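Local coordinates for protein afamin (Homo sapiens, PDB 6FAK) that carries hydrophobic molecules in body fluids, binding vitamin E and keeping lipidated Wnt proteins soluble and active, at residues A220-F231 and A331-P342. Residues are numbered along the deposited sequence; the frame is centred on the assembly and turned at random.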
loop_
_atom_site.group_PDB
_atom_site.type_symbol
_atom_site.label_atom_id
_atom_site.label_comp_id
_atom_site.label_asym_id
_atom_site.label_seq_id
_atom_site.Cartn_x
_atom_site.Cartn_y
_atom_site.Cartn_z
ATOM N N ALA A 220 -5.277 -9.753 -14.344
ATOM C CA ALA A 220 -4.647 -10.882 -13.649
ATOM C C ALA A 220 -5.364 -11.212 -12.343
ATOM O O ALA A 220 -5.644 -12.350 -12.124
ATOM C CB ALA A 220 -3.161 -10.657 -13.410
ATOM N N ILE A 221 -5.687 -10.205 -11.508
ATOM C CA ILE A 221 -6.330 -10.424 -10.204
ATOM C C ILE A 221 -7.753 -10.965 -10.359
ATOM O O ILE A 221 -8.154 -11.920 -9.659
ATOM C CB ILE A 221 -6.414 -9.121 -9.367
ATOM C CG1 ILE A 221 -5.025 -8.689 -8.886
ATOM C CG2 ILE A 221 -7.323 -9.298 -8.127
ATOM C CD1 ILE A 221 -4.984 -7.247 -8.384
ATOM N N LEU A 222 -8.545 -10.313 -11.218
ATOM C CA LEU A 222 -9.942 -10.768 -11.431
ATOM C C LEU A 222 -10.061 -12.190 -12.048
ATOM O O LEU A 222 -10.998 -12.974 -11.743
ATOM C CB LEU A 222 -10.692 -9.714 -12.217
ATOM C CG LEU A 222 -10.825 -8.317 -11.574
ATOM C CD1 LEU A 222 -11.400 -7.302 -12.522
ATOM C CD2 LEU A 222 -11.728 -8.424 -10.340
ATOM N N SER A 223 -9.141 -12.509 -12.956
ATOM C CA SER A 223 -9.121 -13.839 -13.585
ATOM C C SER A 223 -8.732 -14.936 -12.584
ATOM O O SER A 223 -9.272 -16.033 -12.618
ATOM C CB SER A 223 -8.188 -13.863 -14.818
ATOM O OG SER A 223 -8.516 -12.883 -15.796
ATOM N N GLN A 224 -7.809 -14.636 -11.672
ATOM C CA GLN A 224 -7.493 -15.558 -10.561
ATOM C C GLN A 224 -8.645 -15.742 -9.600
ATOM O O GLN A 224 -8.913 -16.857 -9.164
ATOM C CB GLN A 224 -6.290 -15.081 -9.734
ATOM C CG GLN A 224 -5.013 -15.733 -10.114
ATOM C CD GLN A 224 -3.847 -15.350 -9.216
ATOM O OE1 GLN A 224 -3.903 -14.394 -8.420
ATOM N NE2 GLN A 224 -2.770 -16.072 -9.377
ATOM N N LYS A 225 -9.289 -14.640 -9.245
ATOM C CA LYS A 225 -10.373 -14.656 -8.279
ATOM C C LYS A 225 -11.661 -15.273 -8.821
ATOM O O LYS A 225 -12.371 -15.968 -8.082
ATOM C CB LYS A 225 -10.651 -13.228 -7.808
ATOM C CG LYS A 225 -11.599 -13.151 -6.622
ATOM C CD LYS A 225 -11.859 -11.700 -6.266
ATOM C CE LYS A 225 -12.680 -11.544 -4.987
ATOM N NZ LYS A 225 -11.762 -11.332 -3.827
ATOM N N PHE A 226 -11.968 -15.015 -10.093
ATOM C CA PHE A 226 -13.210 -15.489 -10.724
ATOM C C PHE A 226 -12.857 -16.311 -11.949
ATOM O O PHE A 226 -13.143 -15.917 -13.070
ATOM C CB PHE A 226 -14.096 -14.307 -11.136
ATOM C CG PHE A 226 -14.413 -13.357 -10.011
ATOM C CD1 PHE A 226 -14.981 -13.820 -8.832
ATOM C CD2 PHE A 226 -14.188 -11.998 -10.146
ATOM C CE1 PHE A 226 -15.275 -12.960 -7.790
ATOM C CE2 PHE A 226 -14.479 -11.120 -9.112
ATOM C CZ PHE A 226 -15.027 -11.608 -7.922
ATOM N N PRO A 227 -12.259 -17.482 -11.747
ATOM C CA PRO A 227 -11.742 -18.208 -12.893
ATOM C C PRO A 227 -12.818 -18.808 -13.800
ATOM O O PRO A 227 -12.483 -19.228 -14.896
ATOM C CB PRO A 227 -10.909 -19.307 -12.259
ATOM C CG PRO A 227 -11.493 -19.508 -10.918
ATOM C CD PRO A 227 -11.916 -18.152 -10.481
ATOM N N LYS A 228 -14.079 -18.816 -13.381
ATOM C CA LYS A 228 -15.153 -19.278 -14.273
ATOM C C LYS A 228 -15.769 -18.160 -15.142
ATOM O O LYS A 228 -16.608 -18.443 -15.975
ATOM C CB LYS A 228 -16.220 -20.046 -13.461
ATOM C CG LYS A 228 -17.341 -19.222 -12.861
ATOM C CD LYS A 228 -18.437 -20.088 -12.225
ATOM C CE LYS A 228 -19.819 -19.820 -12.842
ATOM N NZ LYS A 228 -20.914 -20.042 -11.861
ATOM N N ILE A 229 -15.352 -16.902 -14.974
ATOM C CA ILE A 229 -15.901 -15.780 -15.745
ATOM C C ILE A 229 -15.590 -15.887 -17.236
ATOM O O ILE A 229 -14.520 -16.371 -17.594
ATOM C CB ILE A 229 -15.342 -14.439 -15.177
ATOM C CG1 ILE A 229 -16.136 -13.229 -15.660
ATOM C CG2 ILE A 229 -13.847 -14.267 -15.513
ATOM C CD1 ILE A 229 -15.635 -11.952 -14.990
ATOM N N GLU A 230 -16.495 -15.432 -18.111
ATOM C CA GLU A 230 -16.215 -15.317 -19.584
ATOM C C GLU A 230 -15.379 -14.109 -19.906
ATOM O O GLU A 230 -15.542 -13.051 -19.274
ATOM C CB GLU A 230 -17.497 -15.289 -20.448
ATOM C CG GLU A 230 -17.804 -14.018 -21.293
ATOM C CD GLU A 230 -17.757 -14.167 -22.841
ATOM O OE1 GLU A 230 -16.629 -14.223 -23.460
ATOM O OE2 GLU A 230 -18.875 -14.124 -23.466
ATOM N N PHE A 231 -14.547 -14.229 -20.945
ATOM C CA PHE A 231 -13.612 -13.167 -21.311
ATOM C C PHE A 231 -14.306 -11.804 -21.505
ATOM O O PHE A 231 -13.882 -10.803 -20.949
ATOM C CB PHE A 231 -12.771 -13.581 -22.516
ATOM C CG PHE A 231 -11.731 -12.567 -22.911
ATOM C CD1 PHE A 231 -10.688 -12.267 -22.057
ATOM C CD2 PHE A 231 -11.786 -11.924 -24.132
ATOM C CE1 PHE A 231 -9.734 -11.332 -22.404
ATOM C CE2 PHE A 231 -10.826 -10.999 -24.489
ATOM C CZ PHE A 231 -9.799 -10.701 -23.616
ATOM N N ALA A 331 -4.329 -9.363 -23.427
ATOM C CA ALA A 331 -5.374 -9.461 -22.386
ATOM C C ALA A 331 -5.962 -10.869 -22.269
ATOM O O ALA A 331 -6.132 -11.388 -21.162
ATOM C CB ALA A 331 -6.496 -8.437 -22.628
ATOM N N LYS A 332 -6.272 -11.487 -23.422
ATOM C CA LYS A 332 -6.760 -12.847 -23.434
ATOM C C LYS A 332 -5.716 -13.855 -22.905
ATOM O O LYS A 332 -6.057 -14.789 -22.168
ATOM C CB LYS A 332 -7.218 -13.277 -24.823
ATOM C CG LYS A 332 -8.132 -14.490 -24.742
ATOM C CD LYS A 332 -8.844 -14.784 -26.036
ATOM C CE LYS A 332 -10.070 -15.704 -25.803
ATOM N NZ LYS A 332 -9.935 -16.719 -24.715
ATOM N N PHE A 333 -4.465 -13.691 -23.299
ATOM C CA PHE A 333 -3.382 -14.508 -22.728
ATOM C C PHE A 333 -3.317 -14.352 -21.194
ATOM O O PHE A 333 -3.278 -15.336 -20.467
ATOM C CB PHE A 333 -2.016 -14.165 -23.337
ATOM C CG PHE A 333 -0.893 -14.890 -22.652
ATOM C CD1 PHE A 333 -0.672 -16.237 -22.901
ATOM C CD2 PHE A 333 -0.106 -14.228 -21.683
ATOM C CE1 PHE A 333 0.344 -16.910 -22.231
ATOM C CE2 PHE A 333 0.913 -14.886 -21.032
ATOM C CZ PHE A 333 1.147 -16.225 -21.289
ATOM N N THR A 334 -3.405 -13.117 -20.727
ATOM C CA THR A 334 -3.294 -12.832 -19.319
ATOM C C THR A 334 -4.483 -13.522 -18.560
ATOM O O THR A 334 -4.287 -14.203 -17.563
ATOM C CB THR A 334 -3.244 -11.315 -19.053
ATOM O OG1 THR A 334 -2.184 -10.672 -19.803
ATOM C CG2 THR A 334 -3.098 -11.077 -17.551
ATOM N N PHE A 335 -5.690 -13.365 -19.117
ATOM C CA PHE A 335 -6.912 -14.036 -18.634
ATOM C C PHE A 335 -6.727 -15.555 -18.525
ATOM O O PHE A 335 -6.918 -16.155 -17.449
ATOM C CB PHE A 335 -8.080 -13.667 -19.537
ATOM C CG PHE A 335 -9.274 -14.542 -19.399
ATOM C CD1 PHE A 335 -10.050 -14.505 -18.242
ATOM C CD2 PHE A 335 -9.653 -15.391 -20.440
ATOM C CE1 PHE A 335 -11.198 -15.311 -18.148
ATOM C CE2 PHE A 335 -10.781 -16.190 -20.343
ATOM C CZ PHE A 335 -11.557 -16.160 -19.195
ATOM N N GLU A 336 -6.368 -16.166 -19.640
ATOM C CA GLU A 336 -6.264 -17.634 -19.698
ATOM C C GLU A 336 -5.136 -18.158 -18.785
ATOM O O GLU A 336 -5.347 -19.161 -18.050
ATOM C CB GLU A 336 -6.044 -18.113 -21.132
ATOM C CG GLU A 336 -7.237 -17.918 -22.073
ATOM C CD GLU A 336 -8.503 -18.701 -21.664
ATOM O OE1 GLU A 336 -8.437 -19.595 -20.824
ATOM O OE2 GLU A 336 -9.605 -18.419 -22.188
ATOM N N TYR A 337 -3.972 -17.490 -18.811
ATOM C CA TYR A 337 -2.823 -17.927 -18.008
ATOM C C TYR A 337 -3.075 -17.692 -16.506
ATOM O O TYR A 337 -2.808 -18.590 -15.668
ATOM C CB TYR A 337 -1.506 -17.247 -18.469
ATOM C CG TYR A 337 -0.276 -17.994 -18.010
ATOM C CD1 TYR A 337 0.247 -17.798 -16.748
ATOM C CD2 TYR A 337 0.312 -18.995 -18.824
ATOM C CE1 TYR A 337 1.325 -18.534 -16.286
ATOM C CE2 TYR A 337 1.431 -19.737 -18.369
ATOM C CZ TYR A 337 1.943 -19.466 -17.104
ATOM O OH TYR A 337 3.018 -20.176 -16.594
ATOM N N SER A 338 -3.602 -16.521 -16.147
ATOM C CA SER A 338 -3.898 -16.203 -14.731
ATOM C C SER A 338 -4.944 -17.120 -14.089
ATOM O O SER A 338 -4.746 -17.597 -12.973
ATOM C CB SER A 338 -4.312 -14.752 -14.554
ATOM O OG SER A 338 -3.303 -13.890 -15.067
ATOM N N ARG A 339 -6.030 -17.409 -14.810
ATOM C CA ARG A 339 -7.081 -18.230 -14.254
ATOM C C ARG A 339 -6.677 -19.677 -14.045
ATOM O O ARG A 339 -7.240 -20.325 -13.161
ATOM C CB ARG A 339 -8.374 -18.139 -15.053
ATOM C CG ARG A 339 -8.409 -18.896 -16.351
ATOM C CD ARG A 339 -9.761 -18.622 -16.939
ATOM N NE ARG A 339 -9.895 -19.138 -18.265
ATOM C CZ ARG A 339 -11.012 -19.690 -18.765
ATOM N NH1 ARG A 339 -12.106 -19.820 -18.010
ATOM N NH2 ARG A 339 -11.040 -20.076 -20.014
ATOM N N ARG A 340 -5.717 -20.162 -14.829
ATOM C CA ARG A 340 -5.143 -21.487 -14.659
ATOM C C ARG A 340 -3.955 -21.594 -13.720
ATOM O O ARG A 340 -3.484 -22.682 -13.508
ATOM C CB ARG A 340 -4.695 -22.044 -15.998
ATOM C CG ARG A 340 -5.841 -22.375 -16.918
ATOM C CD ARG A 340 -5.247 -22.745 -18.277
ATOM N NE ARG A 340 -6.265 -23.252 -19.202
ATOM C CZ ARG A 340 -7.110 -22.472 -19.840
ATOM N NH1 ARG A 340 -7.087 -21.161 -19.630
ATOM N NH2 ARG A 340 -7.998 -22.998 -20.666
ATOM N N HIS A 341 -3.467 -20.491 -13.171
ATOM C CA HIS A 341 -2.317 -20.500 -12.273
ATOM C C HIS A 341 -2.643 -19.668 -11.036
ATOM O O HIS A 341 -2.019 -18.639 -10.777
ATOM C CB HIS A 341 -1.087 -19.946 -13.002
ATOM C CG HIS A 341 -0.612 -20.799 -14.125
ATOM N ND1 HIS A 341 -1.143 -20.709 -15.396
ATOM C CD2 HIS A 341 0.297 -21.807 -14.157
ATOM C CE1 HIS A 341 -0.548 -21.601 -16.172
ATOM N NE2 HIS A 341 0.317 -22.286 -15.441
ATOM N N PRO A 342 -3.623 -20.122 -10.233
ATOM C CA PRO A 342 -3.928 -19.502 -8.949
ATOM C C PRO A 342 -2.784 -19.473 -7.937
ATOM O O PRO A 342 -2.854 -18.678 -7.005
ATOM C CB PRO A 342 -5.084 -20.363 -8.391
ATOM C CG PRO A 342 -4.915 -21.669 -9.035
ATOM C CD PRO A 342 -4.399 -21.359 -10.418
HETATM O O HOH W 1 -7.650 -19.415 -10.441
#
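Arg339 donates from NH1 to Pro227 O (3.2 Å), nearly straight at 165° and within the guanidinium plane, while its NE and NH2 both grip Glu336 OE1 side-on; Lys332 NZ bridges to Glu336 OE2. Arginine suits this place because its several N-H groups serve a carbonyl and a carboxylate at once while its flat group rests on a ring. With CG between backbone N and carbonyl carbon (chi1 76°), the extended chain brings Phe335 CZ over the centre of the guanidinium face. A leucine here would probably leave Pro227 O without its donor and cost Glu336 one of its positive partners. Just past Arg339, Gln224 NE2 donates to His341 O (3.0 Å) and also to Leu344 O, and one water joins Gln224 O to Arg339 O. Small residues let the helices close to 7.8 Å between axes at -40°: Ala220 CB meets Ser338 OG at 3.6 Å, and Ser223 OG, bonded to Ile219 O, lies at the edge of the Phe335 ring. Phe335 has Arg339 CD over one face and Phe231 CA over the other, Ile229 O near its edge and Ile229 CG2 packed against CE1. The Phe231 ring meets Phe335 obliquely; Lys332 CG sits over the Phe231 ring centre, 4.2 Å from the centroid, a CH-pi contact. This is helix-helix packing of the largely helical albumin fold: in the second albumin domain, helix 216-225, the type I turn after it and the start of helix 231-250, all in the hydrophobic-ligand pocket region, meet helix 326-339.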